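Local coordinates for CRISPR-associated endoribonuclease Cse3 (Thermus thermophilus, PDB 2Y8W), which processes CRISPR transcripts as an RNA-binding endoribonuclease and keeps hold of the crRNA after cleavage, serving adaptive immunity against mobile genetic elements, at residues Glu46-Arg51 with Val63-Leu68; Asn25-His30 with Lys204-Gly209. All coordinates share one frame; numbering follows the deposited sequence.

How the contacts relate
From the N terminus the chain runs through strand 5-12 and helix 17-24 to helix 26-34, whose first turn supplies one half of contact 2. It then enters residues 46-51, turns back after a short excursion and pairs with 63-68: contact 1, a local hairpin closure. Only after most of the second sheet and helix 189-198 does residue range 204-209 return to 25-30 and close contact 2, so the short loop lies wholly within the long one. The hairpin belongs to the first sheet, whereas contact 2 brings the loop between helix 189-198 and strand 212-214 to helix 26-34. Trp50 joins them: Trp50 CE2 lies 3.2 Å from Gly207 CA, and the ring also packs on Pro26 and Met29.

Contact 1. Residues Glu46-Arg51 with Val63-Leu68; sequences ERLLWR and VLVQTL. With nucleotides of chain B.
Leu49 and Arg51 exchange backbone hydrogen bonds with Gln66 and Leu64, respectively, forming an antiparallel beta hairpin at one margin of a four-stranded sheet, part of the N-terminal ferredoxin-like domain of Cas6-type endoribonucleases. Leu49 N reaches Gln66 O at 2.9 Å and almost straight, 171°. Between these hydrogen-bonded pairs, Trp50 and Val65 make a non-hydrogen-bonded pair with CA atoms 4.3 Å apart.

The tightly packed face carries Leu48, Trp50, Val65 and Val63. Leu48 sets CD2 3.8 Å from Val65 CG1, while its CD1 lies alongside the methyl of Thr67. The beta-branched valines and threonine suit an extended backbone and present methyls to their neighbours. Trp50, with chi1 at 55°, carries its indole away from the partner strand towards helix 26-34; the ring meets Val63 CG1 obliquely through CE3. On the other face Leu49 and Gln66 run side by side. The extended chain of Gln66 brings NE2 to Leu196 O, and the same nitrogen donates to a water that in turn donates to Arg47 O. Arg51 lies beside Leu64, its guanidinium salt-bridged to Glu53.

Towards Glu46, Arg47 and Leu68 the pairing gives way to a looser, partly exposed end. Here a carboxylate replaces a backbone acceptor: Glu46 OE2 takes Leu68 N on its syn lone pair at 2.7 Å and, from its anti side but tilted out of the carboxylate plane, Arg47 N. Arginine suits the next position because its five N-H groups, spread around a flat group, serve several acceptors. Arg47 NE and NH2 both grip Leu48 O, tilted from the guanidinium plane. In that plane, NH1 and NH2 of Arg47 donate to DG17 OP2 of chain B at 2.8 and 3.1 Å, and NH1 also reaches G16 OP1 of chain B at 2.8 Å.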
# COMPACT_ATOMS: atom_id res chain seq x y z
N GLU A 46 -9.23 -12.12 -4.15
CA GLU A 46 -8.98 -10.85 -3.48
C GLU A 46 -7.50 -10.56 -3.33
O GLU A 46 -6.67 -11.47 -3.19
CB GLU A 46 -9.68 -10.83 -2.11
CG GLU A 46 -9.59 -9.50 -1.35
CD GLU A 46 -10.12 -8.33 -2.14
OE1 GLU A 46 -11.35 -8.09 -2.14
OE2 GLU A 46 -9.29 -7.64 -2.77
N ARG A 47 -7.18 -9.27 -3.40
CA ARG A 47 -5.86 -8.76 -3.04
C ARG A 47 -6.10 -7.45 -2.31
O ARG A 47 -6.25 -6.40 -2.94
CB ARG A 47 -5.02 -8.52 -4.29
CG ARG A 47 -3.81 -7.60 -4.09
CD ARG A 47 -2.67 -8.25 -3.32
NE ARG A 47 -2.83 -8.16 -1.86
CZ ARG A 47 -2.04 -8.79 -0.99
NH1 ARG A 47 -1.06 -9.56 -1.45
NH2 ARG A 47 -2.23 -8.65 0.32
N LEU A 48 -6.18 -7.52 -0.98
CA LEU A 48 -6.41 -6.30 -0.20
C LEU A 48 -5.10 -5.54 -0.13
O LEU A 48 -4.04 -6.13 0.06
CB LEU A 48 -6.90 -6.62 1.21
CG LEU A 48 -7.45 -5.42 2.00
CD1 LEU A 48 -8.57 -5.83 2.94
CD2 LEU A 48 -6.34 -4.74 2.77
N LEU A 49 -5.19 -4.23 -0.31
CA LEU A 49 -4.03 -3.37 -0.16
C LEU A 49 -4.48 -2.20 0.68
O LEU A 49 -5.64 -1.82 0.63
CB LEU A 49 -3.58 -2.85 -1.52
CG LEU A 49 -3.14 -3.89 -2.55
CD1 LEU A 49 -2.90 -3.21 -3.89
CD2 LEU A 49 -1.88 -4.59 -2.05
N TRP A 50 -3.57 -1.61 1.45
CA TRP A 50 -3.95 -0.45 2.23
C TRP A 50 -2.74 0.46 2.44
O TRP A 50 -1.59 0.04 2.28
CB TRP A 50 -4.56 -0.85 3.59
CG TRP A 50 -3.70 -1.76 4.40
CD1 TRP A 50 -3.57 -3.13 4.28
CD2 TRP A 50 -2.87 -1.39 5.49
NE1 TRP A 50 -2.70 -3.61 5.22
CE2 TRP A 50 -2.25 -2.56 5.97
CE3 TRP A 50 -2.57 -0.16 6.09
CZ2 TRP A 50 -1.36 -2.54 7.04
CZ3 TRP A 50 -1.68 -0.14 7.14
CH2 TRP A 50 -1.09 -1.33 7.61
N ARG A 51 -3.02 1.70 2.79
CA ARG A 51 -1.95 2.61 3.20
C ARG A 51 -2.43 3.45 4.37
O ARG A 51 -3.54 4.01 4.34
CB ARG A 51 -1.51 3.51 2.05
CG ARG A 51 -0.43 4.55 2.45
CD ARG A 51 -0.01 5.44 1.27
NE ARG A 51 -1.14 6.20 0.75
CZ ARG A 51 -1.74 5.95 -0.42
NH1 ARG A 51 -1.29 4.97 -1.19
NH2 ARG A 51 -2.78 6.69 -0.80
N VAL A 63 -6.78 5.67 7.03
CA VAL A 63 -6.31 4.48 6.34
C VAL A 63 -7.12 4.28 5.06
O VAL A 63 -8.35 4.19 5.10
CB VAL A 63 -6.48 3.22 7.20
CG1 VAL A 63 -6.05 1.99 6.42
CG2 VAL A 63 -5.68 3.33 8.51
N LEU A 64 -6.42 4.22 3.93
CA LEU A 64 -7.07 3.98 2.65
C LEU A 64 -6.99 2.49 2.34
O LEU A 64 -5.91 1.91 2.39
CB LEU A 64 -6.37 4.77 1.54
CG LEU A 64 -7.02 4.69 0.16
CD1 LEU A 64 -8.42 5.32 0.17
CD2 LEU A 64 -6.14 5.32 -0.93
N VAL A 65 -8.12 1.88 2.03
CA VAL A 65 -8.12 0.45 1.78
C VAL A 65 -8.66 0.20 0.38
O VAL A 65 -9.74 0.65 0.05
CB VAL A 65 -8.99 -0.32 2.79
CG1 VAL A 65 -8.80 -1.83 2.60
CG2 VAL A 65 -8.65 0.08 4.22
N GLN A 66 -7.88 -0.52 -0.42
CA GLN A 66 -8.33 -0.93 -1.74
C GLN A 66 -8.60 -2.42 -1.75
O GLN A 66 -7.78 -3.21 -1.27
CB GLN A 66 -7.27 -0.64 -2.79
CG GLN A 66 -7.73 -0.96 -4.19
CD GLN A 66 -6.71 -0.55 -5.23
OE1 GLN A 66 -6.67 0.60 -5.66
NE2 GLN A 66 -5.88 -1.50 -5.65
N THR A 67 -9.74 -2.81 -2.31
CA THR A 67 -10.08 -4.22 -2.45
C THR A 67 -10.60 -4.50 -3.86
O THR A 67 -11.13 -3.61 -4.53
CB THR A 67 -11.11 -4.65 -1.38
OG1 THR A 67 -12.26 -3.80 -1.46
CG2 THR A 67 -10.51 -4.55 0.01
N LEU A 68 -10.44 -5.73 -4.32
CA LEU A 68 -10.91 -6.13 -5.64
C LEU A 68 -12.39 -6.44 -5.56
O LEU A 68 -13.11 -6.31 -6.55
CB LEU A 68 -10.14 -7.34 -6.14
CG LEU A 68 -8.63 -7.11 -6.25
CD1 LEU A 68 -7.96 -8.29 -6.96
CD2 LEU A 68 -8.33 -5.80 -6.97
P DG B 17 -0.76 -12.07 1.32
OP1 DG B 17 -2.23 -12.10 1.50
OP2 DG B 17 -0.12 -10.82 0.85
O5' DG B 17 -0.00 -12.47 2.66
C5' DG B 17 -0.32 -13.63 3.39
C4' DG B 17 0.68 -13.85 4.50
O4' DG B 17 2.04 -13.83 3.96
C3' DG B 17 0.77 -12.83 5.63
O3' DG B 17 -0.19 -12.88 6.67
C2' DG B 17 2.13 -13.13 6.22
C1' DG B 17 2.94 -13.50 5.00
N9 DG B 17 3.98 -12.50 4.69
C8 DG B 17 4.02 -11.45 3.80
N7 DG B 17 5.17 -10.81 3.89
C5 DG B 17 5.88 -11.46 4.89
C6 DG B 17 7.17 -11.24 5.46
O6 DG B 17 7.98 -10.37 5.15
N1 DG B 17 7.49 -12.15 6.47
C2 DG B 17 6.68 -13.16 6.90
N2 DG B 17 7.15 -13.95 7.89
N3 DG B 17 5.47 -13.38 6.39
C4 DG B 17 5.15 -12.50 5.40
P G B 16 1.65 -10.68 -3.65
OP1 G B 16 0.26 -10.20 -3.87
OP2 G B 16 2.71 -9.69 -3.33
O5' G B 16 1.68 -11.83 -2.57
C5' G B 16 0.79 -12.92 -2.66
C4' G B 16 1.06 -13.92 -1.58
O4' G B 16 2.43 -14.38 -1.66
C3' G B 16 0.96 -13.42 -0.15
O3' G B 16 -0.37 -13.25 0.29
C2' G B 16 1.72 -14.51 0.60
O2' G B 16 0.93 -15.69 0.66
C1' G B 16 2.88 -14.76 -0.37
N9 G B 16 4.06 -13.96 -0.02
C8 G B 16 4.55 -12.81 -0.63
N7 G B 16 5.61 -12.35 -0.02
C5 G B 16 5.83 -13.25 1.03
C6 G B 16 6.82 -13.28 2.05
O6 G B 16 7.76 -12.50 2.23
N1 G B 16 6.64 -14.36 2.91
C2 G B 16 5.62 -15.29 2.82
N2 G B 16 5.59 -16.26 3.74
N3 G B 16 4.70 -15.28 1.88
C4 G B 16 4.86 -14.23 1.04
O HOH W 1 -6.21 -4.28 -4.70

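Contact 2. Residues Asn25-His30 with Lys204-Gly209; sequences NPYEMH and KALGLG. With nucleotides of chain B.
His30 and Ala205 meet through a CH-pi contact: the Ala205 methyl lies over one face of the imidazole, 4.0 Å from its centroid and displaced towards the rim. A small methyl suits this place because it covers the ring without blocking its edge. Beside it, Ala205 O comes within 3.0 Å of His30 CB, a buried carbonyl for which the model offers no hydrogen-bonding partner.

Apolar packing fills the rest of the interface. Pro26, in the first turn of its helix where its lack of an N-H costs nothing, lays CB against Leu206 O and CB. Leu206 CD2 lies at the edge of the Tyr27 ring, 4.0 Å from Tyr27 CB. The backbone leaves this packing at Gly207, whose positive phi of 82° is easily adopted without a side chain; the segment belongs to the glycine-rich loop of the RAMP family.

Hydrogen bonds across the segments are absent; the polar ends serve the nucleic acid of chain B instead. Tyr27, its CG anti to the backbone N (chi1 179°), extends OH to O5' of A18 at 2.9 Å, and His30 NE2 donates in the ring plane to OP2 of A18 at 3.1 Å. Both thus hold the linkage between DG17 and A18, where the deoxy sugar lacks a 2'-hydroxyl, consistent with Tyr27's inferred part in stabilising the transition state. Lys204 NZ bonds OP2 of G16 at 2.6 Å, and Glu28 OE1 accepts from N2 of G20 at 2.8 Å.

Around the contact, strand 150-162 borders Pro26 and Tyr27 through Val160, strand 171-186 receives Leu206 on Leu173 and Val175, and helix 17-24 flanks Glu28 and Met29.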
# COMPACT_ATOMS: atom_id res chain seq x y z
N ASN A 25 0.98 -1.67 14.59
CA ASN A 25 1.40 -2.97 14.09
C ASN A 25 0.70 -3.32 12.79
O ASN A 25 -0.44 -3.78 12.80
CB ASN A 25 1.13 -4.06 15.14
CG ASN A 25 1.71 -5.41 14.74
OD1 ASN A 25 1.78 -5.73 13.55
ND2 ASN A 25 2.12 -6.20 15.72
N PRO A 26 1.38 -3.09 11.65
CA PRO A 26 0.78 -3.33 10.34
C PRO A 26 0.30 -4.75 10.15
O PRO A 26 -0.63 -4.98 9.38
CB PRO A 26 1.94 -3.04 9.37
CG PRO A 26 2.79 -2.06 10.12
CD PRO A 26 2.71 -2.46 11.55
N TYR A 27 0.93 -5.70 10.82
CA TYR A 27 0.46 -7.07 10.74
C TYR A 27 -0.90 -7.25 11.44
O TYR A 27 -1.76 -7.97 10.94
CB TYR A 27 1.49 -8.05 11.30
CG TYR A 27 1.00 -9.47 11.23
CD1 TYR A 27 1.00 -10.16 10.03
CD2 TYR A 27 0.51 -10.11 12.36
CE1 TYR A 27 0.54 -11.46 9.96
CE2 TYR A 27 0.05 -11.41 12.30
CZ TYR A 27 0.07 -12.08 11.09
OH TYR A 27 -0.39 -13.37 11.02
N GLU A 28 -1.10 -6.58 12.57
CA GLU A 28 -2.42 -6.62 13.23
C GLU A 28 -3.45 -5.88 12.37
O GLU A 28 -4.60 -6.31 12.28
CB GLU A 28 -2.38 -6.07 14.66
CG GLU A 28 -1.54 -6.91 15.64
CD GLU A 28 -2.10 -8.31 15.89
OE1 GLU A 28 -3.29 -8.54 15.60
OE2 GLU A 28 -1.36 -9.19 16.38
N MET A 29 -3.03 -4.79 11.73
CA MET A 29 -3.91 -4.08 10.80
C MET A 29 -4.39 -5.02 9.70
O MET A 29 -5.58 -5.05 9.36
CB MET A 29 -3.20 -2.87 10.19
CG MET A 29 -4.06 -2.10 9.19
SD MET A 29 -5.43 -1.20 9.95
CE MET A 29 -4.58 0.29 10.50
N HIS A 30 -3.46 -5.77 9.12
CA HIS A 30 -3.75 -6.82 8.15
C HIS A 30 -4.83 -7.76 8.66
O HIS A 30 -5.76 -8.14 7.93
CB HIS A 30 -2.45 -7.60 7.86
CG HIS A 30 -2.66 -8.93 7.20
ND1 HIS A 30 -3.10 -9.06 5.90
CD2 HIS A 30 -2.45 -10.19 7.66
CE1 HIS A 30 -3.18 -10.34 5.59
NE2 HIS A 30 -2.79 -11.05 6.63
N LYS A 204 2.95 -6.43 0.93
CA LYS A 204 1.58 -6.00 0.63
C LYS A 204 0.62 -6.25 1.79
O LYS A 204 -0.35 -5.52 1.98
CB LYS A 204 1.07 -6.62 -0.68
CG LYS A 204 1.92 -6.26 -1.91
CD LYS A 204 1.26 -6.72 -3.22
CE LYS A 204 2.20 -6.53 -4.42
NZ LYS A 204 3.43 -7.37 -4.30
N ALA A 205 0.90 -7.28 2.58
CA ALA A 205 0.05 -7.58 3.74
C ALA A 205 0.35 -6.65 4.91
O ALA A 205 -0.28 -6.73 5.96
CB ALA A 205 0.22 -9.03 4.16
N LEU A 206 1.31 -5.75 4.73
CA LEU A 206 1.77 -4.89 5.81
C LEU A 206 1.56 -3.41 5.51
O LEU A 206 2.20 -2.55 6.13
CB LEU A 206 3.25 -5.14 6.06
CG LEU A 206 3.57 -6.60 6.36
CD1 LEU A 206 5.08 -6.79 6.40
CD2 LEU A 206 2.91 -7.01 7.67
N GLY A 207 0.68 -3.11 4.56
CA GLY A 207 0.35 -1.72 4.26
C GLY A 207 1.37 -1.07 3.34
O GLY A 207 1.52 0.14 3.34
N LEU A 208 2.05 -1.89 2.55
CA LEU A 208 2.97 -1.41 1.55
C LEU A 208 2.43 -1.82 0.20
O LEU A 208 1.62 -2.76 0.11
CB LEU A 208 4.36 -2.03 1.77
CG LEU A 208 4.90 -1.75 3.18
CD1 LEU A 208 6.24 -2.44 3.41
CD2 LEU A 208 5.01 -0.25 3.41
N GLY A 209 2.86 -1.13 -0.85
CA GLY A 209 2.58 -1.56 -2.21
C GLY A 209 1.36 -0.94 -2.89
O GLY A 209 1.17 -1.13 -4.09
P A B 18 -1.13 -14.16 6.92
OP1 A B 18 -0.30 -15.39 6.80
OP2 A B 18 -2.32 -14.01 6.05
O5' A B 18 -1.54 -13.95 8.43
C5' A B 18 -2.56 -14.72 9.02
C4' A B 18 -3.63 -13.84 9.61
O4' A B 18 -4.24 -13.05 8.56
C3' A B 18 -4.77 -14.57 10.27
O3' A B 18 -4.48 -14.90 11.62
C2' A B 18 -5.95 -13.60 10.12
O2' A B 18 -5.94 -12.64 11.17
C1' A B 18 -5.61 -12.89 8.80
N9 A B 18 -6.34 -13.46 7.65
C8 A B 18 -5.78 -14.03 6.54
N7 A B 18 -6.67 -14.42 5.66
C5 A B 18 -7.89 -14.06 6.24
C6 A B 18 -9.22 -14.19 5.80
N6 A B 18 -9.56 -14.76 4.64
N1 A B 18 -10.20 -13.73 6.62
C2 A B 18 -9.86 -13.17 7.79
N3 A B 18 -8.64 -12.98 8.30
C4 A B 18 -7.69 -13.45 7.47
P G B 20 -10.83 -16.49 14.95
OP1 G B 20 -10.45 -17.77 15.59
OP2 G B 20 -12.21 -15.96 15.17
O5' G B 20 -9.76 -15.36 15.30
C5' G B 20 -9.17 -15.29 16.59
C4' G B 20 -7.81 -14.63 16.55
O4' G B 20 -7.89 -13.41 15.76
C3' G B 20 -7.26 -14.23 17.91
O3' G B 20 -5.84 -14.29 17.89
C2' G B 20 -7.71 -12.77 18.02
O2' G B 20 -6.95 -11.99 18.92
C1' G B 20 -7.56 -12.30 16.57
N9 G B 20 -8.46 -11.20 16.20
C8 G B 20 -9.83 -11.26 16.22
N7 G B 20 -10.41 -10.16 15.80
C5 G B 20 -9.34 -9.34 15.45
C6 G B 20 -9.34 -8.02 14.92
O6 G B 20 -10.31 -7.30 14.66
N1 G B 20 -8.04 -7.55 14.71
C2 G B 20 -6.89 -8.26 14.98
N2 G B 20 -5.73 -7.63 14.71
N3 G B 20 -6.87 -9.49 15.47
C4 G B 20 -8.13 -9.97 15.68
P G B 16 1.65 -10.68 -3.65
OP1 G B 16 0.26 -10.20 -3.87
OP2 G B 16 2.71 -9.69 -3.33
O5' G B 16 1.68 -11.83 -2.57
C5' G B 16 0.79 -12.92 -2.66
C4' G B 16 1.06 -13.92 -1.58
O4' G B 16 2.43 -14.38 -1.66
C3' G B 16 0.96 -13.42 -0.15
O3' G B 16 -0.37 -13.25 0.29
C2' G B 16 1.72 -14.51 0.60
O2' G B 16 0.93 -15.69 0.66
C1' G B 16 2.88 -14.76 -0.37
N9 G B 16 4.06 -13.96 -0.02
C8 G B 16 4.55 -12.81 -0.63
N7 G B 16 5.61 -12.35 -0.02
C5 G B 16 5.83 -13.25 1.03
C6 G B 16 6.82 -13.28 2.05
O6 G B 16 7.76 -12.50 2.23
N1 G B 16 6.64 -14.36 2.91
C2 G B 16 5.62 -15.29 2.82
N2 G B 16 5.59 -16.26 3.74
N3 G B 16 4.70 -15.28 1.88
C4 G B 16 4.86 -14.23 1.04